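Local coordinates for protein Alpha/beta hydrolase (Paenibacillus sp. VTT E-133280, PDB 6TJ2) that probably hydrolyses carboxylic esters such as methyl salicylate, acting as an extracellular esterase related to tobacco salicylic acid binding protein 2, at residues K161-L166 with I175-P180; G52-A57 with T208-K213; A80-D85 with P204-P209. One frame throughout, in Å; residues are numbered along the deposited sequence.

Contact 1: residues K161-L166 with I175-P180; sequences KSFEQL and ITLPFP
Leu166, on the helix that carries 161-166, lies against the chain that leads from Ile175 to Pro178. Its CB rests on the CG2 methyl of Ile175 at 3.9 Å. CG is turned anti to the carbonyl carbon (chi1 -71°), which sends the two methyls across to the facing chain. CD1 reaches the CD corner of the Pro178 ring at 4.0 Å, and CD2 lies 3.8 Å from the carbonyl oxygen of Thr176. A branched aliphatic suits this place because its two ends can touch different parts of one bending chain.

Ile175 uses its other branch one turn back on the helix. CD1 approaches Phe163 O at 3.8 Å and also Phe163 CB, while CG2 serves Leu166. Cut back to an alanine, Ile175 would lose CG2 and CD1, which would probably open a gap against Leu166 CB and Phe163 CB. The Phe163 ring reaches farther along, and Leu177 CD2 sits at its edge, near the ring plane, 4.1 Å from CE1.

The polar link is indirect. One water donates to Leu166 O and accepts from Thr176 N, each at 2.9 Å, bridging the two backbones. Proline suits position 178, the N-cap of helix 179-185, because its fixed phi fits the turn and it has no N-H to give. Helix 157-170 thus packs on the chain running from strand 174-175 into helix 179-185, all inserted between core strands 134-139 and 226-231, an arrangement characteristic of the cap that covers an alpha/beta-hydrolase core.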
loop_
_atom_site.group_PDB
_atom_site.type_symbol
_atom_site.label_atom_id
_atom_site.label_comp_id
_atom_site.label_asym_id
_atom_site.label_seq_id
_atom_site.Cartn_x
_atom_site.Cartn_y
_atom_site.Cartn_z
ATOM N N LYS A 161 -1.366 10.409 -23.958
ATOM C CA LYS A 161 -1.967 10.497 -25.316
ATOM C C LYS A 161 -3.449 10.908 -25.211
ATOM O O LYS A 161 -3.830 11.785 -25.992
ATOM C CB LYS A 161 -1.747 9.187 -26.074
ATOM C CG LYS A 161 -2.149 9.218 -27.550
ATOM C CD LYS A 161 -1.789 7.927 -28.285
ATOM C CE LYS A 161 -0.632 7.158 -27.670
ATOM N NZ LYS A 161 -0.144 6.057 -28.540
ATOM N N SER A 162 -4.197 10.356 -24.282
ATOM C CA SER A 162 -5.633 10.632 -24.044
ATOM C C SER A 162 -5.795 12.130 -23.732
ATOM O O SER A 162 -6.673 12.804 -24.334
ATOM C CB SER A 162 -6.175 9.770 -22.980
ATOM O OG SER A 162 -7.378 10.279 -22.418
ATOM N N PHE A 163 -4.954 12.716 -22.882
ATOM C CA PHE A 163 -5.029 14.156 -22.554
ATOM C C PHE A 163 -4.700 14.988 -23.795
ATOM O O PHE A 163 -5.362 15.983 -24.026
ATOM C CB PHE A 163 -4.072 14.561 -21.428
ATOM C CG PHE A 163 -4.481 14.111 -20.047
ATOM C CD1 PHE A 163 -5.799 14.130 -19.635
ATOM C CD2 PHE A 163 -3.490 13.732 -19.143
ATOM C CE1 PHE A 163 -6.144 13.712 -18.350
ATOM C CE2 PHE A 163 -3.838 13.349 -17.850
ATOM C CZ PHE A 163 -5.164 13.304 -17.474
ATOM N N GLU A 164 -3.707 14.588 -24.603
ATOM C CA GLU A 164 -3.348 15.313 -25.835
ATOM C C GLU A 164 -4.555 15.276 -26.780
ATOM O O GLU A 164 -4.907 16.328 -27.357
ATOM C CB GLU A 164 -2.125 14.666 -26.479
ATOM C CG GLU A 164 -0.834 14.784 -25.702
ATOM C CD GLU A 164 0.301 13.932 -26.281
ATOM O OE1 GLU A 164 0.053 13.064 -27.132
ATOM O OE2 GLU A 164 1.442 14.142 -25.884
ATOM N N GLN A 165 -5.223 14.145 -26.864
ATOM C CA GLN A 165 -6.396 13.972 -27.760
ATOM C C GLN A 165 -7.549 14.848 -27.269
ATOM O O GLN A 165 -8.215 15.491 -28.102
ATOM C CB GLN A 165 -6.804 12.528 -27.828
ATOM C CG GLN A 165 -5.847 11.731 -28.708
ATOM C CD GLN A 165 -6.073 10.243 -28.617
ATOM O OE1 GLN A 165 -6.750 9.730 -27.723
ATOM N NE2 GLN A 165 -5.476 9.526 -29.559
ATOM N N LEU A 166 -7.814 14.884 -25.976
ATOM C CA LEU A 166 -8.872 15.751 -25.400
ATOM C C LEU A 166 -8.528 17.209 -25.653
ATOM O O LEU A 166 -9.460 17.955 -26.022
ATOM C CB LEU A 166 -9.053 15.501 -23.903
ATOM C CG LEU A 166 -9.698 14.175 -23.547
ATOM C CD1 LEU A 166 -9.545 13.844 -22.088
ATOM C CD2 LEU A 166 -11.171 14.105 -23.936
ATOM N N ILE A 175 -9.096 20.892 -21.671
ATOM C CA ILE A 175 -9.356 19.457 -21.476
ATOM C C ILE A 175 -10.542 19.320 -20.555
ATOM O O ILE A 175 -10.525 19.807 -19.414
ATOM C CB ILE A 175 -8.132 18.771 -20.847
ATOM C CG1 ILE A 175 -6.947 18.819 -21.814
ATOM C CG2 ILE A 175 -8.488 17.344 -20.462
ATOM C CD1 ILE A 175 -5.606 18.433 -21.161
ATOM N N THR A 176 -11.570 18.654 -21.062
ATOM C CA THR A 176 -12.745 18.271 -20.268
ATOM C C THR A 176 -12.627 16.792 -19.947
ATOM O O THR A 176 -12.570 15.986 -20.894
ATOM C CB THR A 176 -14.055 18.591 -20.982
ATOM O OG1 THR A 176 -14.093 19.995 -21.273
ATOM C CG2 THR A 176 -15.262 18.194 -20.168
ATOM N N LEU A 177 -12.590 16.431 -18.688
ATOM C CA LEU A 177 -12.537 15.025 -18.315
ATOM C C LEU A 177 -13.842 14.359 -18.691
ATOM O O LEU A 177 -14.881 14.866 -18.304
ATOM C CB LEU A 177 -12.337 14.848 -16.811
ATOM C CG LEU A 177 -11.049 15.388 -16.233
ATOM C CD1 LEU A 177 -11.093 15.304 -14.702
ATOM C CD2 LEU A 177 -9.894 14.639 -16.846
ATOM N N PRO A 178 -13.881 13.224 -19.385
ATOM C CA PRO A 178 -15.119 12.491 -19.597
ATOM C C PRO A 178 -15.658 12.029 -18.250
ATOM O O PRO A 178 -14.855 11.612 -17.378
ATOM C CB PRO A 178 -14.776 11.313 -20.502
ATOM C CG PRO A 178 -13.472 11.738 -21.129
ATOM C CD PRO A 178 -12.781 12.649 -20.145
ATOM N N PHE A 179 -16.961 11.929 -18.095
ATOM C CA PHE A 179 -17.541 11.572 -16.789
ATOM C C PHE A 179 -17.174 10.141 -16.416
ATOM O O PHE A 179 -16.868 9.891 -15.227
ATOM C CB PHE A 179 -19.064 11.768 -16.770
ATOM C CG PHE A 179 -19.683 11.442 -15.439
ATOM C CD1 PHE A 179 -19.308 12.089 -14.274
ATOM C CD2 PHE A 179 -20.578 10.400 -15.298
ATOM C CE1 PHE A 179 -19.835 11.754 -13.039
ATOM C CE2 PHE A 179 -21.123 10.071 -14.052
ATOM C CZ PHE A 179 -20.731 10.732 -12.921
ATOM N N PRO A 180 -17.173 9.141 -17.311
ATOM C CA PRO A 180 -16.867 7.780 -16.835
ATOM C C PRO A 180 -15.462 7.719 -16.226
ATOM O O PRO A 180 -15.244 7.101 -15.155
ATOM C CB PRO A 180 -17.033 6.917 -18.089
ATOM C CG PRO A 180 -18.077 7.681 -18.917
ATOM C CD PRO A 180 -17.622 9.112 -18.712
HETATM O O HOH W 1 -11.489 18.319 -23.986
#

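Contact 2: residues G52-A57 with T208-K213; sequences GSWATA and TPLFEK
Leu210 approaches Ser53 and Trp54 with its two methyls, one to each. The apolar touch is between CD2 and the far corner of the indole, CH2, at 4.2 Å, where the methyl comes in obliquely. The other contact is of mixed character: CD1 lies 3.7 Å from Ser53 OG, a van der Waals approach of a methyl to a hydroxyl oxygen. In Leu210, chi1 (-80°) aims CG at the loop, and chi2 (57°) then turns CD1 to Ser53 and CD2 to Trp54.

Within 52-57 the two side chains also pack on each other, with Ser53 CB 3.5 Å above one face of the Trp54 ring, toward its rim. A small serine suits this spot, as it leaves the indole room to lie beside it.

The polar ends are satisfied elsewhere. Trp54 NE1 donates to Ile175 O, and Ser53 OG makes a weak hydrogen bond with Glu205 OE2. On the other side, the short helical turn is closed by Phe211 N bonding to Thr208 O at 3.0 Å.

Dispersion forces alone thus join the two segments directly. The contact is buried and carries little directional restraint; the indole of Trp54 is oriented more by its bond to Ile175 O, while Ser53, whose side chain lies near the putative catalytic triad without touching it, is only weakly held.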
loop_
_atom_site.group_PDB
_atom_site.type_symbol
_atom_site.label_atom_id
_atom_site.label_comp_id
_atom_site.label_asym_id
_atom_site.label_seq_id
_atom_site.Cartn_x
_atom_site.Cartn_y
_atom_site.Cartn_z
ATOM N N GLY A 52 -5.765 22.024 -7.649
ATOM C CA GLY A 52 -5.233 21.513 -8.897
ATOM C C GLY A 52 -6.176 21.711 -10.057
ATOM O O GLY A 52 -7.011 22.642 -10.060
ATOM N N SER A 53 -5.996 20.928 -11.095
ATOM C CA SER A 53 -6.750 21.074 -12.355
ATOM C C SER A 53 -8.191 20.591 -12.185
ATOM O O SER A 53 -8.528 19.780 -11.262
ATOM C CB SER A 53 -6.070 20.352 -13.477
ATOM O OG SER A 53 -4.787 20.856 -13.719
ATOM N N TRP A 54 -9.076 21.073 -13.039
ATOM C CA TRP A 54 -10.494 20.664 -13.034
ATOM C C TRP A 54 -11.082 21.023 -11.652
ATOM O O TRP A 54 -11.860 20.236 -11.112
ATOM C CB TRP A 54 -10.677 19.201 -13.391
ATOM C CG TRP A 54 -10.048 18.829 -14.681
ATOM C CD1 TRP A 54 -10.436 19.230 -15.931
ATOM C CD2 TRP A 54 -8.819 18.129 -14.883
ATOM N NE1 TRP A 54 -9.565 18.771 -16.881
ATOM C CE2 TRP A 54 -8.551 18.083 -16.262
ATOM C CE3 TRP A 54 -7.959 17.467 -13.987
ATOM C CZ2 TRP A 54 -7.391 17.480 -16.761
ATOM C CZ3 TRP A 54 -6.842 16.857 -14.495
ATOM C CH2 TRP A 54 -6.576 16.864 -15.843
ATOM N N ALA A 55 -10.698 22.142 -11.099
ATOM C CA ALA A 55 -11.082 22.537 -9.743
ATOM C C ALA A 55 -10.952 24.047 -9.646
ATOM O O ALA A 55 -10.270 24.698 -10.427
ATOM C CB ALA A 55 -10.255 21.850 -8.712
ATOM N N THR A 56 -11.587 24.612 -8.651
ATOM C CA THR A 56 -11.478 26.022 -8.264
ATOM C C THR A 56 -11.088 26.087 -6.784
ATOM O O THR A 56 -10.948 25.052 -6.092
ATOM C CB THR A 56 -12.807 26.757 -8.466
ATOM O OG1 THR A 56 -13.777 26.282 -7.532
ATOM C CG2 THR A 56 -13.355 26.583 -9.865
ATOM N N ALA A 57 -10.930 27.292 -6.268
ATOM C CA ALA A 57 -10.655 27.482 -4.819
ATOM C C ALA A 57 -11.761 26.842 -3.975
ATOM O O ALA A 57 -11.485 26.481 -2.810
ATOM C CB ALA A 57 -10.562 28.978 -4.551
ATOM N N THR A 208 -2.346 24.539 -21.491
ATOM C CA THR A 208 -0.913 24.858 -21.644
ATOM C C THR A 208 -0.102 24.522 -20.397
ATOM O O THR A 208 0.949 23.894 -20.508
ATOM C CB THR A 208 -0.694 26.278 -22.135
ATOM O OG1 THR A 208 -1.333 26.391 -23.411
ATOM C CG2 THR A 208 0.761 26.670 -22.111
ATOM N N PRO A 209 -0.531 24.888 -19.177
ATOM C CA PRO A 209 0.310 24.670 -18.017
ATOM C C PRO A 209 0.565 23.191 -17.727
ATOM O O PRO A 209 1.533 22.923 -16.992
ATOM C CB PRO A 209 -0.461 25.347 -16.872
ATOM C CG PRO A 209 -1.300 26.383 -17.570
ATOM C CD PRO A 209 -1.717 25.695 -18.867
ATOM N N LEU A 210 -0.278 22.318 -18.189
ATOM C CA LEU A 210 -0.089 20.864 -17.935
ATOM C C LEU A 210 1.053 20.324 -18.788
ATOM O O LEU A 210 1.656 19.322 -18.419
ATOM C CB LEU A 210 -1.385 20.127 -18.229
ATOM C CG LEU A 210 -2.459 20.180 -17.143
ATOM C CD1 LEU A 210 -2.861 21.604 -16.788
ATOM C CD2 LEU A 210 -3.688 19.402 -17.628
ATOM N N PHE A 211 1.351 20.944 -19.920
ATOM C CA PHE A 211 2.327 20.413 -20.895
ATOM C C PHE A 211 3.618 21.219 -20.900
ATOM O O PHE A 211 4.608 20.766 -21.537
ATOM C CB PHE A 211 1.718 20.380 -22.288
ATOM C CG PHE A 211 0.603 19.394 -22.419
ATOM C CD1 PHE A 211 0.895 18.076 -22.744
ATOM C CD2 PHE A 211 -0.708 19.740 -22.193
ATOM C CE1 PHE A 211 -0.111 17.133 -22.831
ATOM C CE2 PHE A 211 -1.713 18.793 -22.308
ATOM C CZ PHE A 211 -1.420 17.491 -22.593
ATOM N N GLU A 212 3.714 22.341 -20.206
ATOM C CA GLU A 212 4.960 23.152 -20.175
ATOM C C GLU A 212 6.024 22.452 -19.345
ATOM O O GLU A 212 5.779 21.952 -18.213
ATOM C CB GLU A 212 4.679 24.545 -19.622
ATOM C CG GLU A 212 3.883 25.434 -20.518
ATOM C CD GLU A 212 3.643 26.775 -19.883
ATOM O OE1 GLU A 212 2.700 26.902 -19.096
ATOM O OE2 GLU A 212 4.416 27.716 -20.207
ATOM N N LYS A 213 7.243 22.422 -19.872
ATOM C CA LYS A 213 8.434 21.966 -19.129
ATOM C C LYS A 213 8.787 22.966 -18.062
ATOM O O LYS A 213 8.797 24.174 -18.367
ATOM C CB LYS A 213 9.627 21.831 -20.075
ATOM C CG LYS A 213 9.381 20.878 -21.206
ATOM C CD LYS A 213 8.776 19.550 -20.888
ATOM C CE LYS A 213 9.180 18.579 -21.983
ATOM N NZ LYS A 213 8.336 17.335 -22.030
#

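Contact 3: residues A80-D85 with P204-P209; sequences AGHGAD and PEPATP
The imidazole of His82 is held by its edge, with both nitrogens engaged in the ring plane. NE2 donates to Glu205 OE2 at 2.7 Å in a nearly straight bond (166°), and ND1 donates to Ala80 O at 2.8 Å. Pro206 CD comes obliquely to NE2, and the ring of Tyr79 also meets the imidazole. NE2 meets OE2 from above the carboxylate plane, and the planes of carboxylate and imidazole are 58° apart. Glu205 gets there by a chain bent at chi2 (71°). With two N-H donors in use beside a buried carboxylate, the histidine may well be protonated, which would compensate the charge of Glu205.

Glu205 has a further partner, Trp54 N on OE1, which would help stabilise a buried carboxylate.

Gly81 suits its place because its positive phi favours glycine; its carbonyl oxygen lies 3.5 Å from Pro206 CG. Asp85 OD2 takes the N-H of Gly81 with its anti lone pair at 2.8 Å, bracing the type II' turn from His82 to Asp85.

A buried histidine-carboxylate hydrogen bond here ties the loop after core strand 73-75 to the short cap strand 205-206, joining core and cap of the alpha/beta-hydrolase fold.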
loop_
_atom_site.group_PDB
_atom_site.type_symbol
_atom_site.label_atom_id
_atom_site.label_comp_id
_atom_site.label_asym_id
_atom_site.label_seq_id
_atom_site.Cartn_x
_atom_site.Cartn_y
_atom_site.Cartn_z
ATOM N N ALA A 80 -4.694 32.258 -11.854
ATOM C CA ALA A 80 -4.956 32.733 -13.224
ATOM C C ALA A 80 -5.603 31.631 -14.062
ATOM O O ALA A 80 -5.246 30.446 -13.966
ATOM C CB ALA A 80 -3.706 33.234 -13.865
ATOM N N GLY A 81 -6.599 32.029 -14.854
ATOM C CA GLY A 81 -7.287 31.141 -15.788
ATOM C C GLY A 81 -8.188 30.121 -15.123
ATOM O O GLY A 81 -8.704 29.220 -15.797
ATOM N N HIS A 82 -8.405 30.267 -13.819
ATOM C CA HIS A 82 -9.255 29.364 -13.035
ATOM C C HIS A 82 -10.269 30.190 -12.254
ATOM O O HIS A 82 -10.141 31.417 -12.129
ATOM C CB HIS A 82 -8.415 28.476 -12.115
ATOM C CG HIS A 82 -7.531 27.547 -12.869
ATOM N ND1 HIS A 82 -6.450 27.973 -13.627
ATOM C CD2 HIS A 82 -7.558 26.214 -12.945
ATOM C CE1 HIS A 82 -5.872 26.879 -14.168
ATOM N NE2 HIS A 82 -6.526 25.795 -13.765
ATOM N N GLY A 83 -11.313 29.534 -11.810
ATOM C CA GLY A 83 -12.448 30.246 -11.199
ATOM C C GLY A 83 -13.078 31.163 -12.202
ATOM O O GLY A 83 -13.340 30.755 -13.351
ATOM N N ALA A 84 -13.377 32.368 -11.799
ATOM C CA ALA A 84 -14.032 33.326 -12.688
ATOM C C ALA A 84 -13.040 33.916 -13.687
ATOM O O ALA A 84 -13.487 34.604 -14.602
ATOM C CB ALA A 84 -14.738 34.369 -11.852
ATOM N N ASP A 85 -11.732 33.736 -13.567
ATOM C CA ASP A 85 -10.739 34.347 -14.506
ATOM C C ASP A 85 -10.670 33.523 -15.801
ATOM O O ASP A 85 -10.142 32.417 -15.779
ATOM C CB ASP A 85 -9.335 34.470 -13.924
ATOM C CG ASP A 85 -8.365 35.214 -14.819
ATOM O OD1 ASP A 85 -8.712 36.373 -15.206
ATOM O OD2 ASP A 85 -7.313 34.696 -15.177
ATOM N N PRO A 204 -13.657 22.564 -17.265
ATOM C CA PRO A 204 -12.579 22.275 -18.213
ATOM C C PRO A 204 -11.304 22.978 -17.799
ATOM O O PRO A 204 -11.343 24.090 -17.246
ATOM C CB PRO A 204 -13.102 22.855 -19.552
ATOM C CG PRO A 204 -14.613 22.808 -19.386
ATOM C CD PRO A 204 -14.843 23.181 -17.932
ATOM N N GLU A 205 -10.184 22.366 -18.108
ATOM C CA GLU A 205 -8.871 22.858 -17.696
ATOM C C GLU A 205 -8.164 23.508 -18.877
ATOM O O GLU A 205 -7.912 22.850 -19.895
ATOM C CB GLU A 205 -8.017 21.705 -17.165
ATOM C CG GLU A 205 -6.685 22.181 -16.576
ATOM C CD GLU A 205 -6.822 22.929 -15.257
ATOM O OE1 GLU A 205 -7.930 23.111 -14.732
ATOM O OE2 GLU A 205 -5.763 23.409 -14.741
ATOM N N PRO A 206 -7.672 24.745 -18.724
ATOM C CA PRO A 206 -6.776 25.323 -19.740
ATOM C C PRO A 206 -5.505 24.484 -19.846
ATOM O O PRO A 206 -4.883 24.160 -18.822
ATOM C CB PRO A 206 -6.443 26.706 -19.207
ATOM C CG PRO A 206 -7.499 27.030 -18.194
ATOM C CD PRO A 206 -7.943 25.685 -17.636
ATOM N N ALA A 207 -5.117 24.069 -21.053
ATOM C CA ALA A 207 -4.204 22.932 -21.184
ATOM C C ALA A 207 -2.731 23.334 -21.121
ATOM O O ALA A 207 -1.910 22.480 -20.784
ATOM C CB ALA A 207 -4.457 22.188 -22.470
ATOM N N THR A 208 -2.346 24.539 -21.491
ATOM C CA THR A 208 -0.913 24.858 -21.644
ATOM C C THR A 208 -0.102 24.522 -20.397
ATOM O O THR A 208 0.949 23.894 -20.508
ATOM C CB THR A 208 -0.694 26.278 -22.135
ATOM O OG1 THR A 208 -1.333 26.391 -23.411
ATOM C CG2 THR A 208 0.761 26.670 -22.111
ATOM N N PRO A 209 -0.531 24.888 -19.177
ATOM C CA PRO A 209 0.310 24.670 -18.017
ATOM C C PRO A 209 0.565 23.191 -17.727
ATOM O O PRO A 209 1.533 22.923 -16.992
ATOM C CB PRO A 209 -0.461 25.347 -16.872
ATOM C CG PRO A 209 -1.300 26.383 -17.570
ATOM C CD PRO A 209 -1.717 25.695 -18.867
#

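In the fold
Contact 1 is the most peripheral and partly open, its centre about 18 Å from the centre of the chain, whereas the centre of contact 2 lies buried at about 9 Å and that of contact 3, also buried, at about 14 Å. Contact 1 stays among elements between strands 134-139 and 226-231; the other two bring core loops, after strands 46-50 and 73-75, to the piece of chain around 205-211, their ranges overlapping at Thr208 and Pro209 on helix 208-211. Backbone pairing of Ile175 with Glu205 joins the first to the third. Chemistry follows place: apolar side chains with a bridging water near the surface, methyl-to-ring and methyl-to-hydroxyl touches deep inside, and a polar imidazole-carboxylate bond at intermediate depth.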